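Local coordinates for protein Phthiocerol/phthiodiolone dimycocerosyl transferase (Mycobacterium tuberculosis, PDB 1Q9J) that probably catalyses the transfer of mycocerosyl groups from their synthase onto phthiocerol, phthiodiolone and phenolphthiocerol, the last step in making dimycocerosate ester lipids, at residues A210-T223 with V383-H395. Numbering follows the deposited sequence.
Sequences AVPVTRLWLSKQQT and VYAGQLIIEHHGH
An antiparallel edge pairing closes one side of the six-stranded mixed sheet: strand 213-216, outermost there, runs antiparallel to strand 387-393, and V213, T214, R215 and L216 pair with H393, H392, E391 and I390. T214 and L216 each exchange two backbone hydrogen bonds with their partners, and G394 N extends the ladder to P212 O at 2.9 Å. Side chains of T214 and I390 meet helix 399-412, while V213, R215 and Y384 lie toward strand 360-368.

On the face carrying V213, R215, E391 and H393, V213 lies alongside H393, its CG1 over the imidazole at 3.9 Å from the ring centroid. R215 and E391 lie side by side, pointing the same way, with guanidinium and carboxylate planes nearly coplanar (27°). R215 NH1 reaches E391 OE1 at the guanidinium edge in a salt bridge, although the position of OE1 is less certain. The same arginine also salt-bridges D363 through NH2, and NH1 bonds to I364 O. Beyond the last paired residues, I389 CD1 sits over one face of the W217 indole, 3.5 Å from the centroid of its six-membered ring; with CG1 anti to the carbonyl carbon (chi1 -57°), I389 sends this methyl to W217 and CG2 to the R215 aliphatic chain. Y384 CD2 approaches the indole edge at W217 CH2, the two ring planes 72° apart.

Farther along, L218 CD1 packs on L388 CD2 at 3.5 Å. T223, in the first turn of helix 220-230, accepts from L388 N through OG1 (3.1 Å) and donates from that hydroxyl to S219 O. S219 and Q222 form a capping box at this helix start. The T223 hydroxyl thus couples the helix start to strand 387-393, while the R215 guanidinium, shared between E391 and D363, ties this sheet by charge to strand 360-368 of the five-stranded sheet.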
loop_
_atom_site.group_PDB
_atom_site.type_symbol
_atom_site.label_atom_id
_atom_site.label_comp_id
_atom_site.label_asym_id
_atom_site.label_seq_id
_atom_site.Cartn_x
_atom_site.Cartn_y
_atom_site.Cartn_z
ATOM N N ALA A 210 14.715 5.241 3.227
ATOM C CA ALA A 210 14.077 4.388 2.222
ATOM C C ALA A 210 14.151 2.918 2.610
ATOM O O ALA A 210 15.102 2.493 3.255
ATOM C CB ALA A 210 14.745 4.590 0.869
ATOM N N VAL A 211 13.144 2.139 2.230
ATOM C CA VAL A 211 13.151 0.715 2.542
ATOM C C VAL A 211 13.608 -0.047 1.293
ATOM O O VAL A 211 13.141 0.210 0.181
ATOM C CB VAL A 211 11.742 0.232 2.978
ATOM C CG1 VAL A 211 11.790 -1.210 3.461
ATOM C CG2 VAL A 211 11.206 1.130 4.072
ATOM N N PRO A 212 14.563 -0.976 1.455
ATOM C CA PRO A 212 15.004 -1.711 0.267
ATOM C C PRO A 212 13.813 -2.407 -0.392
ATOM O O PRO A 212 12.964 -2.981 0.295
ATOM C CB PRO A 212 16.045 -2.685 0.826
ATOM C CG PRO A 212 15.673 -2.824 2.282
ATOM C CD PRO A 212 15.284 -1.424 2.658
ATOM N N VAL A 213 13.749 -2.316 -1.720
ATOM C CA VAL A 213 12.674 -2.930 -2.501
ATOM C C VAL A 213 13.188 -3.676 -3.720
ATOM O O VAL A 213 13.723 -3.062 -4.650
ATOM C CB VAL A 213 11.664 -1.897 -3.059
ATOM C CG1 VAL A 213 10.572 -2.626 -3.851
ATOM C CG2 VAL A 213 11.061 -1.074 -1.933
ATOM N N THR A 214 13.003 -4.996 -3.724
ATOM C CA THR A 214 13.411 -5.829 -4.853
ATOM C C THR A 214 12.201 -5.994 -5.756
ATOM O O THR A 214 11.074 -6.067 -5.282
ATOM C CB THR A 214 13.840 -7.218 -4.414
ATOM O OG1 THR A 214 14.970 -7.118 -3.544
ATOM C CG2 THR A 214 14.210 -8.045 -5.630
ATOM N N ARG A 215 12.431 -6.086 -7.055
ATOM C CA ARG A 215 11.312 -6.213 -7.953
ATOM C C ARG A 215 11.614 -7.074 -9.185
ATOM O O ARG A 215 12.626 -6.871 -9.870
ATOM C CB ARG A 215 10.867 -4.800 -8.326
ATOM C CG ARG A 215 9.806 -4.674 -9.381
ATOM C CD ARG A 215 9.063 -3.380 -9.145
ATOM N NE ARG A 215 8.804 -2.630 -10.364
ATOM C CZ ARG A 215 8.011 -1.565 -10.424
ATOM N NH1 ARG A 215 7.392 -1.124 -9.333
ATOM N NH2 ARG A 215 7.843 -0.928 -11.574
ATOM N N LEU A 216 10.742 -8.054 -9.443
ATOM C CA LEU A 216 10.883 -8.965 -10.587
ATOM C C LEU A 216 9.647 -8.883 -11.457
ATOM O O LEU A 216 8.539 -8.830 -10.941
ATOM C CB LEU A 216 11.033 -10.406 -10.113
ATOM C CG LEU A 216 12.298 -10.681 -9.317
ATOM C CD1 LEU A 216 12.328 -12.138 -8.864
ATOM C CD2 LEU A 216 13.497 -10.358 -10.193
ATOM N N TRP A 217 9.837 -8.886 -12.771
ATOM C CA TRP A 217 8.713 -8.817 -13.695
ATOM C C TRP A 217 8.357 -10.160 -14.336
ATOM O O TRP A 217 8.894 -11.216 -13.986
ATOM C CB TRP A 217 8.991 -7.809 -14.811
ATOM C CG TRP A 217 8.933 -6.387 -14.398
ATOM C CD1 TRP A 217 9.718 -5.775 -13.474
ATOM C CD2 TRP A 217 8.055 -5.381 -14.916
ATOM N NE1 TRP A 217 9.386 -4.449 -13.379
ATOM C CE2 TRP A 217 8.363 -4.177 -14.255
ATOM C CE3 TRP A 217 7.030 -5.382 -15.875
ATOM C CZ2 TRP A 217 7.684 -2.968 -14.525
ATOM C CZ3 TRP A 217 6.353 -4.178 -16.144
ATOM C CH2 TRP A 217 6.685 -2.993 -15.468
ATOM N N LEU A 218 7.425 -10.087 -15.282
ATOM C CA LEU A 218 6.941 -11.234 -16.033
ATOM C C LEU A 218 6.574 -10.779 -17.427
ATOM O O LEU A 218 5.986 -9.711 -17.609
ATOM C CB LEU A 218 5.718 -11.843 -15.358
ATOM C CG LEU A 218 6.052 -12.947 -14.362
ATOM C CD1 LEU A 218 4.792 -13.454 -13.685
ATOM C CD2 LEU A 218 6.741 -14.064 -15.122
ATOM N N SER A 219 6.931 -11.596 -18.411
ATOM C CA SER A 219 6.648 -11.284 -19.804
ATOM C C SER A 219 5.152 -11.232 -20.041
ATOM O O SER A 219 4.392 -11.976 -19.419
ATOM C CB SER A 219 7.264 -12.345 -20.720
ATOM O OG SER A 219 6.837 -13.646 -20.346
ATOM N N LYS A 220 4.734 -10.347 -20.941
ATOM C CA LYS A 220 3.324 -10.209 -21.281
ATOM C C LYS A 220 2.733 -11.603 -21.454
ATOM O O LYS A 220 1.571 -11.839 -21.132
ATOM C CB LYS A 220 3.166 -9.417 -22.581
ATOM C CG LYS A 220 3.553 -7.948 -22.467
ATOM C CD LYS A 220 3.985 -7.387 -23.815
ATOM C CE LYS A 220 5.320 -8.001 -24.260
ATOM N NZ LYS A 220 5.788 -7.502 -25.590
ATOM N N GLN A 221 3.543 -12.531 -21.953
ATOM C CA GLN A 221 3.074 -13.891 -22.148
ATOM C C GLN A 221 2.985 -14.663 -20.842
ATOM O O GLN A 221 1.909 -15.125 -20.478
ATOM C CB GLN A 221 3.970 -14.647 -23.129
ATOM C CG GLN A 221 3.417 -14.715 -24.548
ATOM C CD GLN A 221 1.926 -15.045 -24.586
ATOM O OE1 GLN A 221 1.079 -14.149 -24.512
ATOM N NE2 GLN A 221 1.602 -16.334 -24.682
ATOM N N GLN A 222 4.102 -14.807 -20.137
ATOM C CA GLN A 222 4.100 -15.542 -18.878
ATOM C C GLN A 222 2.960 -15.105 -17.967
ATOM O O GLN A 222 2.461 -15.895 -17.163
ATOM C CB GLN A 222 5.415 -15.351 -18.134
ATOM C CG GLN A 222 6.582 -16.090 -18.707
ATOM C CD GLN A 222 7.858 -15.672 -18.028
ATOM O OE1 GLN A 222 8.231 -14.498 -18.063
ATOM N NE2 GLN A 222 8.536 -16.624 -17.400
ATOM N N THR A 223 2.560 -13.841 -18.072
ATOM C CA THR A 223 1.460 -13.341 -17.251
ATOM C C THR A 223 0.195 -14.044 -17.756
ATOM O O THR A 223 -0.442 -14.788 -17.008
ATOM C CB THR A 223 1.305 -11.791 -17.372
ATOM O OG1 THR A 223 2.554 -11.162 -17.063
ATOM C CG2 THR A 223 0.263 -11.272 -16.390
ATOM N N VAL A 383 -0.229 -5.977 -11.775
ATOM C CA VAL A 383 -0.099 -6.237 -13.193
ATOM C C VAL A 383 -0.003 -4.923 -13.942
ATOM O O VAL A 383 -0.993 -4.211 -14.133
ATOM C CB VAL A 383 -1.281 -7.055 -13.693
ATOM C CG1 VAL A 383 -1.110 -7.378 -15.170
ATOM C CG2 VAL A 383 -1.380 -8.326 -12.873
ATOM N N TYR A 384 1.219 -4.611 -14.351
ATOM C CA TYR A 384 1.506 -3.386 -15.069
ATOM C C TYR A 384 1.586 -3.730 -16.542
ATOM O O TYR A 384 2.261 -4.683 -16.924
ATOM C CB TYR A 384 2.847 -2.801 -14.594
ATOM C CG TYR A 384 3.147 -1.417 -15.133
ATOM C CD1 TYR A 384 2.772 -0.275 -14.431
ATOM C CD2 TYR A 384 3.745 -1.250 -16.382
ATOM C CE1 TYR A 384 2.980 1.000 -14.963
ATOM C CE2 TYR A 384 3.954 0.020 -16.924
ATOM C CZ TYR A 384 3.564 1.139 -16.211
ATOM O OH TYR A 384 3.717 2.388 -16.774
ATOM N N ALA A 385 0.871 -2.968 -17.361
ATOM C CA ALA A 385 0.892 -3.185 -18.799
ATOM C C ALA A 385 0.733 -4.659 -19.150
ATOM O O ALA A 385 1.410 -5.178 -20.043
ATOM C CB ALA A 385 2.202 -2.658 -19.367
ATOM N N GLY A 386 -0.166 -5.332 -18.444
ATOM C CA GLY A 386 -0.381 -6.740 -18.694
ATOM C C GLY A 386 0.811 -7.600 -18.312
ATOM O O GLY A 386 1.053 -8.654 -18.904
ATOM N N GLN A 387 1.566 -7.153 -17.318
ATOM C CA GLN A 387 2.728 -7.899 -16.855
ATOM C C GLN A 387 2.695 -7.924 -15.335
ATOM O O GLN A 387 2.610 -6.880 -14.690
ATOM C CB GLN A 387 4.013 -7.226 -17.340
ATOM C CG GLN A 387 3.969 -6.832 -18.816
ATOM C CD GLN A 387 5.233 -6.106 -19.282
ATOM O OE1 GLN A 387 6.341 -6.647 -19.190
ATOM N NE2 GLN A 387 5.069 -4.881 -19.798
ATOM N N LEU A 388 2.742 -9.127 -14.777
ATOM C CA LEU A 388 2.725 -9.289 -13.339
ATOM C C LEU A 388 4.049 -8.834 -12.770
ATOM O O LEU A 388 5.098 -9.088 -13.354
ATOM C CB LEU A 388 2.504 -10.748 -12.949
ATOM C CG LEU A 388 2.773 -11.041 -11.468
ATOM C CD1 LEU A 388 1.869 -10.195 -10.601
ATOM C CD2 LEU A 388 2.562 -12.513 -11.186
ATOM N N ILE A 389 3.993 -8.164 -11.627
ATOM C CA ILE A 389 5.191 -7.676 -10.974
ATOM C C ILE A 389 5.222 -8.106 -9.513
ATOM O O ILE A 389 4.346 -7.743 -8.726
ATOM C CB ILE A 389 5.257 -6.149 -11.020
ATOM C CG1 ILE A 389 5.196 -5.664 -12.455
ATOM C CG2 ILE A 389 6.533 -5.667 -10.366
ATOM C CD1 ILE A 389 5.082 -4.159 -12.551
ATOM N N ILE A 390 6.240 -8.882 -9.161
ATOM C CA ILE A 390 6.414 -9.350 -7.796
ATOM C C ILE A 390 7.371 -8.382 -7.105
ATOM O O ILE A 390 8.261 -7.820 -7.746
ATOM C CB ILE A 390 7.050 -10.746 -7.761
ATOM C CG1 ILE A 390 6.146 -11.759 -8.448
ATOM C CG2 ILE A 390 7.285 -11.173 -6.334
ATOM C CD1 ILE A 390 6.791 -13.132 -8.553
ATOM N N GLU A 391 7.184 -8.205 -5.799
ATOM C CA GLU A 391 8.026 -7.319 -5.009
ATOM C C GLU A 391 8.214 -7.792 -3.578
ATOM O O GLU A 391 7.338 -8.423 -2.988
ATOM C CB GLU A 391 7.448 -5.907 -4.978
ATOM C CG GLU A 391 7.533 -5.172 -6.286
ATOM C CD GLU A 391 7.244 -3.696 -6.124
ATOM O OE1 GLU A 391 7.207 -2.970 -7.138
ATOM O OE2 GLU A 391 7.045 -3.262 -4.971
ATOM N N HIS A 392 9.374 -7.474 -3.026
ATOM C CA HIS A 392 9.690 -7.830 -1.660
ATOM C C HIS A 392 10.284 -6.530 -1.102
ATOM O O HIS A 392 11.226 -5.962 -1.669
ATOM C CB HIS A 392 10.702 -8.969 -1.642
ATOM C CG HIS A 392 10.695 -9.770 -0.375
ATOM N ND1 HIS A 392 10.180 -9.291 0.811
ATOM C CD2 HIS A 392 11.210 -10.990 -0.096
ATOM C CE1 HIS A 392 10.388 -10.180 1.770
ATOM N NE2 HIS A 392 11.012 -11.217 1.247
ATOM N N HIS A 393 9.677 -6.063 -0.015
ATOM C CA HIS A 393 10.040 -4.832 0.657
ATOM C C HIS A 393 10.651 -5.146 1.992
ATOM O O HIS A 393 10.312 -6.157 2.598
ATOM C CB HIS A 393 8.803 -3.981 0.910
ATOM C CG HIS A 393 8.124 -3.519 -0.334
ATOM N ND1 HIS A 393 8.298 -2.252 -0.847
ATOM C CD2 HIS A 393 7.265 -4.149 -1.168
ATOM C CE1 HIS A 393 7.572 -2.121 -1.942
ATOM N NE2 HIS A 393 6.935 -3.260 -2.159
ATOM N N GLY A 394 11.541 -4.276 2.464
ATOM C CA GLY A 394 12.148 -4.497 3.763
ATOM C C GLY A 394 13.606 -4.881 3.779
ATOM O O GLY A 394 14.141 -5.425 2.812
ATOM N N HIS A 395 14.242 -4.591 4.909
ATOM C CA HIS A 395 15.657 -4.895 5.118
ATOM C C HIS A 395 15.825 -6.393 5.362
ATOM O O HIS A 395 15.679 -6.869 6.489
ATOM C CB HIS A 395 16.185 -4.127 6.333
ATOM C CG HIS A 395 16.042 -2.640 6.224
ATOM N ND1 HIS A 395 16.743 -1.886 5.308
ATOM C CD2 HIS A 395 15.286 -1.765 6.929
ATOM C CE1 HIS A 395 16.428 -0.610 5.455
ATOM N NE2 HIS A 395 15.546 -0.510 6.433
#